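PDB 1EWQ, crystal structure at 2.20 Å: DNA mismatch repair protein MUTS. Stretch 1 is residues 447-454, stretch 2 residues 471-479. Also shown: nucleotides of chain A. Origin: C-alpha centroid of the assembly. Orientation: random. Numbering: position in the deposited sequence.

Stretch 1 447-454: GYYLEVTR
Stretch 2, residues 471-479: KDRQRYTLP

The strongest polar link between the two stretches is a carboxylate held by an arginine. Glu451, fully extended at chi1 and chi2 (both t) with chi3 at 83°, brings OE2 to 2.8 Å from Arg475 NH2 and 2.9 Å from Arg475 NE; both nitrogens donate to it, making a salt bridge at the edge of the guanidinium, near its plane. The same Glu451 OE2 lies 3.3 Å from Arg473 NH1, but well out of that guanidinium plane, so this second salt bridge rests on charge alone. A water bridges the two side chains, donating to Glu451 OE1 at 2.5 Å and accepting a weak bond from Arg473 NH1 at 2.9 Å. Glutamate suits this place because one carboxylate can face two arginines two residues apart on the strand, both of which also donate to DNA phosphates. Arg475 (m, t, t, chi4 168°) gives NH1 to DT19 OP1 at 2.5 Å and NH2 to DT19 OP2 at 3.1 Å; Arg473 (m, t, m, chi4 165°) gives NH2 to DC20 OP2 at 2.8 Å. The backbone N of Lys471 adds a bond to DC20 OP1 at 2.8 Å, and Lys471 NZ a weak one to DG21 OP1 at 3.1 Å.

A further salt bridge lies where stretch 1 ends and stretch 2 begins. Arg454 (t, t, m, chi4 -68°) directs NE to Asp472 OD1 at 2.9 Å, nearly straight at 171°, and NH2 to Lys471 O at 3.0 Å. Arginine can serve both oxygens because they lie near its guanidinium plane, at the edge. Asp472 (-140/28, chi1 m) accepts at O from Arg454 N, 3.1 Å away.

Strand 473-477 runs antiparallel to the strand of stretch 1 that reaches Thr453, their directions 149° apart. Backbone angles are extended, for example -107/134 at Leu450 and -129/-177 at Tyr476. Leu450 faces Tyr476 in a hydrogen-bonded pair: Leu450 N to Tyr476 O is 3.1 Å, Tyr476 N to Leu450 O 2.9 Å. Val452 and Gln474 repeat the pattern, with Val452 N to Gln474 O at 3.1 Å and Gln474 N to Val452 O at 3.0 Å. The intervening pairs, Glu451 with Arg475 and Thr453 with Arg473, have no backbone hydrogen bonds between them, and their CA atoms draw in to 4.5 and 4.4 Å.

Side chains alternate accordingly. Glu451, Thr453, Arg473 and Arg475 share one face, which gathers the charges. There Tyr449 (chi1 p, chi2 71°) offers its ring to Arg475: CD sits 3.5 Å from the Tyr449 ring centroid, almost on the normal, a CH-pi contact that pairs the arginine's aliphatic portion with an aromatic face.

Leu450, Val452, Gln474 and Tyr476 occupy the opposite face. Leu450 (m, t) packs CD1 3.5 Å from CG of Leu478 (m, t), while Val452 (t) places CB 4.3 Å from CE1 of Tyr476 (m, chi2 78°), at the ring's edge; purely hydrocarbon side chains suit such apolar packing. Gln474 (t, p) instead has an amide able to donate to a backbone carbonyl, and its NE2 bonds Arg475 O at 3.0 Å.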

# COMPACT_ATOMS: atom_id res chain seq x y z
N GLY C 447 -47.08 13.76 -10.77
CA GLY C 447 -47.98 13.62 -9.64
C GLY C 447 -48.97 12.49 -9.84
O GLY C 447 -48.65 11.51 -10.53
N TYR C 448 -50.16 12.59 -9.25
CA TYR C 448 -51.17 11.54 -9.41
C TYR C 448 -51.86 11.65 -10.76
O TYR C 448 -52.06 12.74 -11.27
CB TYR C 448 -52.20 11.61 -8.29
CG TYR C 448 -51.63 11.21 -6.95
CD1 TYR C 448 -50.90 12.12 -6.18
CD2 TYR C 448 -51.77 9.91 -6.48
CE1 TYR C 448 -50.32 11.73 -4.98
CE2 TYR C 448 -51.19 9.51 -5.28
CZ TYR C 448 -50.47 10.43 -4.53
OH TYR C 448 -49.91 10.03 -3.34
N TYR C 449 -52.25 10.51 -11.33
CA TYR C 449 -52.89 10.52 -12.64
C TYR C 449 -53.75 9.29 -12.93
O TYR C 449 -53.68 8.29 -12.22
CB TYR C 449 -51.82 10.64 -13.73
CG TYR C 449 -50.82 9.51 -13.70
CD1 TYR C 449 -51.18 8.21 -14.09
CD2 TYR C 449 -49.52 9.71 -13.24
CE1 TYR C 449 -50.28 7.14 -14.02
CE2 TYR C 449 -48.60 8.65 -13.16
CZ TYR C 449 -48.99 7.37 -13.54
OH TYR C 449 -48.09 6.33 -13.43
N LEU C 450 -54.54 9.40 -13.99
CA LEU C 450 -55.40 8.32 -14.47
C LEU C 450 -54.69 7.83 -15.73
O LEU C 450 -54.28 8.64 -16.56
CB LEU C 450 -56.79 8.86 -14.83
CG LEU C 450 -57.63 9.38 -13.66
CD1 LEU C 450 -58.61 10.42 -14.16
CD2 LEU C 450 -58.34 8.20 -13.00
N GLU C 451 -54.56 6.52 -15.87
CA GLU C 451 -53.86 5.95 -17.01
C GLU C 451 -54.74 4.99 -17.82
O GLU C 451 -55.35 4.08 -17.26
CB GLU C 451 -52.60 5.22 -16.52
CG GLU C 451 -51.70 4.67 -17.62
CD GLU C 451 -50.55 3.83 -17.07
OE1 GLU C 451 -50.77 2.63 -16.78
OE2 GLU C 451 -49.44 4.38 -16.90
N VAL C 452 -54.79 5.22 -19.13
CA VAL C 452 -55.56 4.39 -20.05
C VAL C 452 -54.65 3.97 -21.19
O VAL C 452 -53.82 4.75 -21.65
CB VAL C 452 -56.77 5.17 -20.64
CG1 VAL C 452 -57.46 4.33 -21.71
CG2 VAL C 452 -57.77 5.52 -19.54
N THR C 453 -54.79 2.73 -21.65
CA THR C 453 -53.99 2.21 -22.75
C THR C 453 -54.61 2.56 -24.11
O THR C 453 -55.81 2.84 -24.21
CB THR C 453 -53.88 0.68 -22.68
OG1 THR C 453 -55.19 0.11 -22.78
CG2 THR C 453 -53.23 0.25 -21.37
N ARG C 454 -53.77 2.53 -25.14
CA ARG C 454 -54.16 2.85 -26.51
C ARG C 454 -55.51 2.30 -26.97
O ARG C 454 -56.31 3.04 -27.54
CB ARG C 454 -53.07 2.40 -27.49
CG ARG C 454 -53.32 2.80 -28.95
CD ARG C 454 -52.14 2.43 -29.84
NE ARG C 454 -50.97 3.26 -29.57
CZ ARG C 454 -50.89 4.56 -29.85
NH1 ARG C 454 -51.91 5.20 -30.40
NH2 ARG C 454 -49.78 5.23 -29.57
N LYS C 471 -45.59 5.96 -25.11
CA LYS C 471 -45.57 5.15 -26.31
C LYS C 471 -46.95 4.58 -26.64
O LYS C 471 -47.44 4.75 -27.76
CB LYS C 471 -44.55 4.01 -26.16
CG LYS C 471 -44.05 3.43 -27.47
CD LYS C 471 -43.58 4.53 -28.42
CE LYS C 471 -42.81 3.95 -29.60
NZ LYS C 471 -43.54 2.81 -30.24
N ASP C 472 -47.58 3.91 -25.68
CA ASP C 472 -48.89 3.32 -25.92
C ASP C 472 -49.85 3.47 -24.75
O ASP C 472 -50.75 2.65 -24.54
CB ASP C 472 -48.73 1.84 -26.28
CG ASP C 472 -48.00 1.64 -27.59
OD1 ASP C 472 -48.58 2.00 -28.65
OD2 ASP C 472 -46.86 1.15 -27.57
N ARG C 473 -49.63 4.53 -23.98
CA ARG C 473 -50.47 4.84 -22.83
C ARG C 473 -50.56 6.34 -22.76
O ARG C 473 -49.69 7.05 -23.26
CB ARG C 473 -49.86 4.29 -21.54
CG ARG C 473 -49.96 2.77 -21.41
CD ARG C 473 -49.17 2.30 -20.22
NE ARG C 473 -47.75 2.59 -20.37
CZ ARG C 473 -46.86 2.56 -19.38
NH1 ARG C 473 -47.25 2.23 -18.15
NH2 ARG C 473 -45.59 2.84 -19.63
N GLN C 474 -51.63 6.81 -22.14
CA GLN C 474 -51.85 8.24 -21.99
C GLN C 474 -52.37 8.47 -20.58
O GLN C 474 -53.18 7.69 -20.07
CB GLN C 474 -52.88 8.74 -23.01
CG GLN C 474 -53.27 10.20 -22.86
CD GLN C 474 -52.13 11.18 -23.13
OE1 GLN C 474 -51.41 11.06 -24.12
NE2 GLN C 474 -51.97 12.16 -22.24
N ARG C 475 -51.88 9.53 -19.95
CA ARG C 475 -52.30 9.86 -18.61
C ARG C 475 -53.03 11.19 -18.57
O ARG C 475 -52.69 12.14 -19.28
CB ARG C 475 -51.08 9.85 -17.68
CG ARG C 475 -50.46 8.46 -17.60
CD ARG C 475 -49.06 8.46 -17.02
NE ARG C 475 -48.55 7.09 -16.94
CZ ARG C 475 -47.29 6.76 -16.70
NH1 ARG C 475 -46.38 7.70 -16.51
NH2 ARG C 475 -46.93 5.48 -16.65
N TYR C 476 -54.07 11.24 -17.74
CA TYR C 476 -54.89 12.43 -17.61
C TYR C 476 -55.08 12.86 -16.17
O TYR C 476 -54.54 12.26 -15.24
CB TYR C 476 -56.28 12.19 -18.21
CG TYR C 476 -56.28 11.47 -19.55
CD1 TYR C 476 -56.09 10.09 -19.62
CD2 TYR C 476 -56.50 12.17 -20.73
CE1 TYR C 476 -56.11 9.42 -20.83
CE2 TYR C 476 -56.54 11.51 -21.96
CZ TYR C 476 -56.34 10.14 -22.00
OH TYR C 476 -56.36 9.47 -23.20
N THR C 477 -55.88 13.91 -16.01
CA THR C 477 -56.16 14.46 -14.71
C THR C 477 -57.61 14.91 -14.62
O THR C 477 -58.21 15.29 -15.62
CB THR C 477 -55.23 15.67 -14.43
OG1 THR C 477 -53.97 15.19 -13.95
CG2 THR C 477 -55.84 16.61 -13.44
N LEU C 478 -58.15 14.84 -13.42
CA LEU C 478 -59.50 15.30 -13.15
C LEU C 478 -59.30 16.40 -12.11
O LEU C 478 -58.34 16.37 -11.34
CB LEU C 478 -60.37 14.17 -12.57
CG LEU C 478 -60.88 13.06 -13.50
CD1 LEU C 478 -61.84 12.17 -12.73
CD2 LEU C 478 -61.59 13.66 -14.71
N PRO C 479 -60.19 17.40 -12.08
CA PRO C 479 -60.12 18.52 -11.14
C PRO C 479 -60.06 18.11 -9.66
O PRO C 479 -59.32 18.70 -8.86
CB PRO C 479 -61.38 19.32 -11.47
CG PRO C 479 -61.52 19.10 -12.95
CD PRO C 479 -61.27 17.61 -13.07
P DC A 20 -43.12 4.38 -22.58
OP1 DC A 20 -43.40 5.54 -23.48
OP2 DC A 20 -44.25 3.63 -21.98
O5' DC A 20 -42.20 3.35 -23.38
C5' DC A 20 -40.95 3.77 -23.89
C4' DC A 20 -40.20 2.60 -24.46
O4' DC A 20 -39.56 1.83 -23.41
C3' DC A 20 -41.08 1.63 -25.25
O3' DC A 20 -40.45 1.30 -26.48
C2' DC A 20 -41.14 0.39 -24.36
C1' DC A 20 -39.81 0.45 -23.63
N1 DC A 20 -39.79 -0.23 -22.32
C2 DC A 20 -38.62 -0.89 -21.92
O2 DC A 20 -37.64 -0.89 -22.68
N3 DC A 20 -38.59 -1.52 -20.71
C4 DC A 20 -39.67 -1.49 -19.93
N4 DC A 20 -39.61 -2.13 -18.75
C5 DC A 20 -40.87 -0.82 -20.31
C6 DC A 20 -40.89 -0.21 -21.51
P DT A 19 -43.27 6.15 -16.22
OP1 DT A 19 -43.84 7.50 -16.50
OP2 DT A 19 -44.07 5.13 -15.49
O5' DT A 19 -42.87 5.53 -17.62
C5' DT A 19 -41.61 4.93 -17.78
C4' DT A 19 -41.17 5.03 -19.22
O4' DT A 19 -39.89 4.39 -19.30
C3' DT A 19 -42.09 4.26 -20.17
O3' DT A 19 -42.13 4.92 -21.43
C2' DT A 19 -41.47 2.88 -20.22
C1' DT A 19 -40.00 3.11 -19.90
N1 DT A 19 -39.46 2.15 -18.92
C2 DT A 19 -38.20 1.65 -19.14
O2 DT A 19 -37.53 1.96 -20.12
N3 DT A 19 -37.75 0.78 -18.18
C4 DT A 19 -38.42 0.37 -17.05
O4 DT A 19 -37.89 -0.42 -16.27
C5 DT A 19 -39.75 0.93 -16.88
C7 DT A 19 -40.56 0.55 -15.68
C6 DT A 19 -40.19 1.78 -17.82
P DG A 21 -41.28 0.51 -27.59
OP1 DG A 21 -41.19 1.34 -28.82
OP2 DG A 21 -42.61 0.11 -27.06
O5' DG A 21 -40.40 -0.81 -27.79
C5' DG A 21 -38.99 -0.70 -28.01
C4' DG A 21 -38.35 -2.07 -27.97
O4' DG A 21 -38.33 -2.57 -26.61
C3' DG A 21 -39.04 -3.14 -28.82
O3' DG A 21 -38.04 -3.93 -29.48
C2' DG A 21 -39.84 -3.93 -27.79
C1' DG A 21 -38.98 -3.83 -26.54
N9 DG A 21 -39.69 -3.90 -25.27
C8 DG A 21 -40.86 -3.27 -24.93
N7 DG A 21 -41.22 -3.48 -23.69
C5 DG A 21 -40.23 -4.30 -23.18
C6 DG A 21 -40.07 -4.87 -21.88
O6 DG A 21 -40.80 -4.75 -20.89
N1 DG A 21 -38.92 -5.64 -21.80
C2 DG A 21 -38.04 -5.86 -22.82
N2 DG A 21 -36.99 -6.64 -22.54
N3 DG A 21 -38.17 -5.35 -24.04
C4 DG A 21 -39.28 -4.58 -24.14
O HOH W 1 -49.02 0.93 -16.22